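Local coordinates for replication protein B (Plasmid RSF1010, PDB 3H20) that acts as the primase of a broad-host-range plasmid, synthesising the primers from which its DNA is replicated in leading-strand mode, at residues W50-N55 and A147-R152; K262-A267 and D281-T286. All blocks are in the same frame, centred on the assembly; numbering follows the deposited sequence.

Overall arrangement
From the N terminus, the chain passes through helix 6-17 and strands 21-28 and 34-40 before reaching helix 48-56, the first side of contact 1. Ninety-two residues later, the loop after strand 144-145 returns to that helix and closes contact 1 within the RepB primase N-terminal domain, beside the diphosphate pocket. The long helix 179-206 follows. Contact 2 then closes a much shorter excursion, residues 262-267 with 281-286, pairing helices 257-267 and 279-291 of the C-terminal helical domain. The contacts follow in series, neither nesting nor crossing. Their centres lie 73 Å apart on opposite sides of the chain's centre, so each ties together its own domain.

Contact 1 of 2, residues W50-N55 and A147-R152; sequences WLKRMN and AGFTNR. With DPO (diphosphate), chain E.
Asn55 meets Thr150 through both ends of its side-chain amide, a worked example of an asparagine reading the backbone of an irregular segment. Its CG lies anti to the backbone N (chi1 -172°), a torsion that directs CG out from helix 48-56 toward the loop. ND2 donates to Thr150 O at 3.0 Å, nearly straight at 161° and on a lone pair in the carbonyl plane. OD1 takes two donors: Thr150 N at 2.9 Å, tilted modestly from the amide plane, and Thr150 OG1 at 3.0 Å, which stands well above that plane. ND2 also donates to Asn59 O, so the buried amide is gripped at both ends and its rotation is fixed. An alanine here would probably leave Thr150 N and O without these mates in a buried setting. A weak bond, 3.2 Å and bent to 122°, runs from Arg152 NE to Asn55 O.

These bonds join the helix to the loop that follows strand 144-145 in the RepB primase N-terminal domain. The same loop serves the ligand pocket: Asn151, whose CB points away from the helix, donates ND2 to diphosphate O7 at 2.7 Å, while Tyr62, Arg145 and Lys153 also bind the diphosphate. Asn55 thus holds Thr150 firmly and Arg152 weakly, the residues before and after Asn151.

The polar contact with the Phe149 ring is at its edge, where Asn55 OD1 lies in plane, 3.7 Å from Phe149 CD1. Apolar packing centres on the same ring. Leu51 CB approaches it obliquely, 3.7 Å from Phe149 CZ, and Lys52 lays its CG 4.0 Å from Phe149 CE1, the two side chains crossing at about a right angle. Thr6 and Ile10 of helix 6-17 also touch Phe149, so the ring packs against both helix 48-56 and helix 6-17.

Contact 2 of 2, residues K262-A267 and D281-T286; sequences KAMAEA and DYIERT
Segments 262-267 and 281-286, both helical, run in broadly opposed directions, their short axes 10.2 Å apart at an angle of 137°, with Met264 and Ile283 the nearest pair of CA atoms at 7.1 Å. Met264 makes the largest single contribution. Its chain extends to SD and bends at the last torsion (chi3 65°), setting CE among three residues of the other helix. CE lies 3.6 Å from Tyr282 CE2, the two side chains crossing at about a right angle. It also touches Thr286 OG1 at 3.9 Å and comes within 4.2 Å of Ile283 CG1. In a separate contact, Ala265 CB packs on Ile283 CD1 at 4.1 Å.

Within its own helix, Thr286 OG1 donates to Tyr282 O and lies above one face of the Tyr282 ring, offset toward the rim. Tyr282 OH bonds to Asp243 of helix 239-252, which Met264 touches too, so the pair belongs to the packing of the C-terminal helical bundle.

No hydrogen bond links the two segments. Cohesion here rests on van der Waals contact, so the pairing probably relies on close apolar fit, much of it around the methionine methyl group.

Contact 1 of 2, residues W50-N55 and A147-R152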
loop_
_atom_site.group_PDB
_atom_site.type_symbol
_atom_site.label_atom_id
_atom_site.label_comp_id
_atom_site.label_asym_id
_atom_site.label_seq_id
_atom_site.Cartn_x
_atom_site.Cartn_y
_atom_site.Cartn_z
ATOM N N TRP A 50 16.255 -30.041 6.838
ATOM C CA TRP A 50 16.317 -28.878 7.732
ATOM C C TRP A 50 14.918 -28.292 7.998
ATOM O O TRP A 50 14.596 -27.952 9.140
ATOM C CB TRP A 50 17.270 -27.805 7.197
ATOM C CG TRP A 50 17.387 -26.620 8.106
ATOM C CD1 TRP A 50 17.904 -26.598 9.373
ATOM C CD2 TRP A 50 16.955 -25.286 7.828
ATOM N NE1 TRP A 50 17.829 -25.330 9.893
ATOM C CE2 TRP A 50 17.256 -24.504 8.964
ATOM C CE3 TRP A 50 16.340 -24.675 6.724
ATOM C CZ2 TRP A 50 16.961 -23.135 9.035
ATOM C CZ3 TRP A 50 16.050 -23.307 6.792
ATOM C CH2 TRP A 50 16.361 -22.558 7.942
ATOM N N LEU A 51 14.100 -28.179 6.949
ATOM C CA LEU A 51 12.731 -27.645 7.073
ATOM C C LEU A 51 11.857 -28.499 7.995
ATOM O O LEU A 51 11.094 -27.961 8.795
ATOM C CB LEU A 51 12.054 -27.482 5.693
ATOM C CG LEU A 51 12.699 -26.492 4.694
ATOM C CD1 LEU A 51 11.989 -26.576 3.344
ATOM C CD2 LEU A 51 12.692 -25.053 5.216
ATOM N N LYS A 52 11.969 -29.825 7.886
ATOM C CA LYS A 52 11.277 -30.720 8.831
ATOM C C LYS A 52 11.758 -30.545 10.274
ATOM O O LYS A 52 10.951 -30.571 11.198
ATOM C CB LYS A 52 11.458 -32.181 8.441
ATOM C CG LYS A 52 10.789 -32.572 7.151
ATOM C CD LYS A 52 11.546 -33.733 6.562
ATOM C CE LYS A 52 10.767 -35.005 6.665
ATOM N NZ LYS A 52 10.018 -35.213 5.399
ATOM N N ARG A 53 13.066 -30.391 10.464
ATOM C CA ARG A 53 13.629 -30.115 11.803
ATOM C C ARG A 53 12.993 -28.850 12.383
ATOM O O ARG A 53 12.476 -28.854 13.507
ATOM C CB ARG A 53 15.162 -29.981 11.732
ATOM C CG ARG A 53 15.846 -29.474 13.034
ATOM C CD ARG A 53 17.374 -29.530 12.920
ATOM N NE ARG A 53 18.054 -29.093 14.143
ATOM C CZ ARG A 53 18.314 -29.880 15.183
ATOM N NH1 ARG A 53 17.948 -31.158 15.160
ATOM N NH2 ARG A 53 18.939 -29.391 16.252
ATOM N N MET A 54 13.015 -27.778 11.593
ATOM C CA MET A 54 12.465 -26.488 12.008
ATOM C C MET A 54 10.961 -26.566 12.323
ATOM O O MET A 54 10.500 -25.987 13.319
ATOM C CB MET A 54 12.753 -25.419 10.939
ATOM C CG MET A 54 14.242 -25.019 10.806
ATOM S SD MET A 54 14.891 -24.201 12.284
ATOM C CE MET A 54 15.725 -25.531 13.129
ATOM N N ASN A 55 10.220 -27.294 11.482
ATOM C CA ASN A 55 8.770 -27.533 11.655
ATOM C C ASN A 55 8.492 -28.274 12.971
ATOM O O ASN A 55 7.609 -27.892 13.742
ATOM C CB ASN A 55 8.225 -28.305 10.426
ATOM C CG ASN A 55 6.686 -28.440 10.397
ATOM O OD1 ASN A 55 6.165 -29.520 10.087
ATOM N ND2 ASN A 55 5.960 -27.350 10.678
ATOM N N ALA A 147 3.136 -27.219 1.271
ATOM C CA ALA A 147 2.542 -28.494 1.652
ATOM C C ALA A 147 3.591 -29.442 2.223
ATOM O O ALA A 147 4.771 -29.356 1.882
ATOM C CB ALA A 147 1.842 -29.130 0.461
ATOM N N GLY A 148 3.153 -30.347 3.094
ATOM C CA GLY A 148 4.037 -31.398 3.628
ATOM C C GLY A 148 4.494 -31.156 5.060
ATOM O O GLY A 148 5.331 -31.907 5.590
ATOM N N PHE A 149 3.949 -30.107 5.677
ATOM C CA PHE A 149 4.359 -29.652 7.009
ATOM C C PHE A 149 3.145 -29.428 7.905
ATOM O O PHE A 149 2.030 -29.229 7.419
ATOM C CB PHE A 149 5.196 -28.357 6.893
ATOM C CG PHE A 149 6.462 -28.532 6.110
ATOM C CD1 PHE A 149 7.593 -29.108 6.702
ATOM C CD2 PHE A 149 6.516 -28.178 4.764
ATOM C CE1 PHE A 149 8.764 -29.302 5.968
ATOM C CE2 PHE A 149 7.678 -28.370 4.023
ATOM C CZ PHE A 149 8.807 -28.930 4.628
ATOM N N THR A 150 3.351 -29.481 9.215
ATOM C CA THR A 150 2.274 -29.185 10.155
ATOM C C THR A 150 2.063 -27.676 10.294
ATOM O O THR A 150 3.026 -26.904 10.264
ATOM C CB THR A 150 2.558 -29.756 11.549
ATOM O OG1 THR A 150 3.853 -29.312 11.974
ATOM C CG2 THR A 150 2.540 -31.271 11.527
ATOM N N ASN A 151 0.798 -27.277 10.435
ATOM C CA ASN A 151 0.407 -25.902 10.745
ATOM C C ASN A 151 0.554 -25.697 12.254
ATOM O O ASN A 151 -0.211 -26.257 13.044
ATOM C CB ASN A 151 -1.039 -25.658 10.282
ATOM C CG ASN A 151 -1.469 -24.192 10.380
ATOM O OD1 ASN A 151 -1.157 -23.496 11.346
ATOM N ND2 ASN A 151 -2.229 -23.734 9.387
ATOM N N ARG A 152 1.553 -24.908 12.643
ATOM C CA ARG A 152 1.937 -24.750 14.051
ATOM C C ARG A 152 1.274 -23.554 14.744
ATOM O O ARG A 152 1.362 -23.402 15.967
ATOM C CB ARG A 152 3.463 -24.637 14.159
ATOM C CG ARG A 152 4.212 -25.927 13.854
ATOM C CD ARG A 152 4.078 -26.897 15.017
ATOM N NE ARG A 152 4.614 -28.212 14.685
ATOM C CZ ARG A 152 4.459 -29.299 15.436
ATOM N NH1 ARG A 152 3.781 -29.236 16.577
ATOM N NH2 ARG A 152 4.989 -30.454 15.046
HETATM P P1 DPO E . -0.934 -18.025 8.223
HETATM O O1 DPO E . -2.083 -16.919 8.458
HETATM O O2 DPO E . 0.326 -17.549 8.904
HETATM O O3 DPO E . -0.898 -18.354 6.746
HETATM O O4 DPO E . -1.504 -19.298 9.044
HETATM P P2 DPO E . -2.991 -19.891 8.818
HETATM O O5 DPO E . -3.917 -18.813 9.329
HETATM O O6 DPO E . -3.059 -20.151 7.326
HETATM O O7 DPO E . -3.015 -21.137 9.664
#

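Contact 2 of 2, residues K262-A267 and D281-T286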
loop_
_atom_site.group_PDB
_atom_site.type_symbol
_atom_site.label_atom_id
_atom_site.label_comp_id
_atom_site.label_asym_id
_atom_site.label_seq_id
_atom_site.Cartn_x
_atom_site.Cartn_y
_atom_site.Cartn_z
ATOM N N LYS A 262 8.800 40.326 5.950
ATOM C CA LYS A 262 9.560 40.136 4.710
ATOM C C LYS A 262 8.651 39.788 3.525
ATOM O O LYS A 262 8.908 40.207 2.392
ATOM C CB LYS A 262 10.640 39.061 4.914
ATOM C CG LYS A 262 11.273 38.529 3.639
ATOM C CD LYS A 262 12.677 38.004 3.883
ATOM C CE LYS A 262 13.342 37.631 2.572
ATOM N NZ LYS A 262 14.820 37.533 2.704
ATOM N N ALA A 263 7.596 39.022 3.795
ATOM C CA ALA A 263 6.603 38.663 2.781
ATOM C C ALA A 263 5.799 39.881 2.323
ATOM O O ALA A 263 5.555 40.060 1.124
ATOM C CB ALA A 263 5.672 37.573 3.309
ATOM N N MET A 264 5.393 40.709 3.284
ATOM C CA MET A 264 4.677 41.953 3.000
ATOM C C MET A 264 5.563 42.913 2.207
ATOM O O MET A 264 5.113 43.513 1.234
ATOM C CB MET A 264 4.201 42.623 4.294
ATOM C CG MET A 264 2.997 41.948 4.953
ATOM S SD MET A 264 2.478 42.699 6.514
ATOM C CE MET A 264 1.934 44.320 5.985
ATOM N N ALA A 265 6.821 43.033 2.628
ATOM C CA ALA A 265 7.793 43.909 1.974
ATOM C C ALA A 265 7.947 43.587 0.488
ATOM O O ALA A 265 8.153 44.486 -0.328
ATOM C CB ALA A 265 9.135 43.837 2.681
ATOM N N GLU A 266 7.826 42.305 0.146
ATOM C CA GLU A 266 8.030 41.836 -1.226
ATOM C C GLU A 266 6.768 41.907 -2.088
ATOM O O GLU A 266 6.851 42.250 -3.268
ATOM C CB GLU A 266 8.562 40.397 -1.215
ATOM C CG GLU A 266 9.067 39.888 -2.565
ATOM C CD GLU A 266 10.382 40.529 -2.987
ATOM O OE1 GLU A 266 11.204 40.848 -2.098
ATOM O OE2 GLU A 266 10.599 40.709 -4.207
ATOM N N ALA A 267 5.610 41.597 -1.500
ATOM C CA ALA A 267 4.402 41.315 -2.285
ATOM C C ALA A 267 3.143 42.145 -1.984
ATOM O O ALA A 267 2.168 42.056 -2.727
ATOM C CB ALA A 267 4.073 39.811 -2.215
ATOM N N ASP A 281 7.124 51.092 9.147
ATOM C CA ASP A 281 6.134 51.378 10.190
ATOM C C ASP A 281 4.805 50.659 9.959
ATOM O O ASP A 281 4.199 50.145 10.906
ATOM C CB ASP A 281 5.896 52.884 10.312
ATOM N N TYR A 282 4.354 50.634 8.705
ATOM C CA TYR A 282 3.100 49.971 8.353
ATOM C C TYR A 282 3.173 48.466 8.616
ATOM O O TYR A 282 2.242 47.899 9.191
ATOM C CB TYR A 282 2.688 50.271 6.903
ATOM C CG TYR A 282 1.590 49.363 6.383
ATOM C CD1 TYR A 282 0.286 49.453 6.877
ATOM C CD2 TYR A 282 1.860 48.408 5.405
ATOM C CE1 TYR A 282 -0.719 48.608 6.412
ATOM C CE2 TYR A 282 0.861 47.564 4.929
ATOM C CZ TYR A 282 -0.425 47.671 5.435
ATOM O OH TYR A 282 -1.410 46.832 4.971
ATOM N N ILE A 283 4.279 47.838 8.211
ATOM C CA ILE A 283 4.521 46.408 8.472
ATOM C C ILE A 283 4.533 46.100 9.980
ATOM O O ILE A 283 3.838 45.188 10.438
ATOM C CB ILE A 283 5.854 45.920 7.841
ATOM C CG1 ILE A 283 5.797 45.989 6.313
ATOM C CG2 ILE A 283 6.178 44.495 8.285
ATOM C CD1 ILE A 283 7.160 45.856 5.626
ATOM N N GLU A 284 5.326 46.866 10.731
ATOM C CA GLU A 284 5.476 46.697 12.179
ATOM C C GLU A 284 4.134 46.790 12.902
ATOM O O GLU A 284 3.839 45.978 13.776
ATOM C CB GLU A 284 6.475 47.737 12.730
ATOM C CG GLU A 284 6.333 48.080 14.227
ATOM C CD GLU A 284 7.011 47.081 15.162
ATOM O OE1 GLU A 284 8.229 46.842 15.017
ATOM O OE2 GLU A 284 6.328 46.551 16.064
ATOM N N ARG A 285 3.330 47.782 12.528
ATOM C CA ARG A 285 2.018 47.987 13.135
ATOM C C ARG A 285 1.048 46.863 12.764
ATOM O O ARG A 285 0.312 46.360 13.623
ATOM C CB ARG A 285 1.460 49.358 12.746
ATOM C CG ARG A 285 0.168 49.747 13.455
ATOM C CD ARG A 285 -0.027 51.267 13.525
ATOM N NE ARG A 285 0.305 51.949 12.271
ATOM C CZ ARG A 285 -0.463 51.964 11.183
ATOM N NH1 ARG A 285 -1.627 51.322 11.165
ATOM N NH2 ARG A 285 -0.056 52.609 10.099
ATOM N N THR A 286 1.055 46.463 11.495
ATOM C CA THR A 286 0.241 45.329 11.047
ATOM C C THR A 286 0.574 44.084 11.855
ATOM O O THR A 286 -0.324 43.416 12.378
ATOM C CB THR A 286 0.430 45.042 9.538
ATOM O OG1 THR A 286 -0.077 46.145 8.781
ATOM C CG2 THR A 286 -0.317 43.763 9.119
#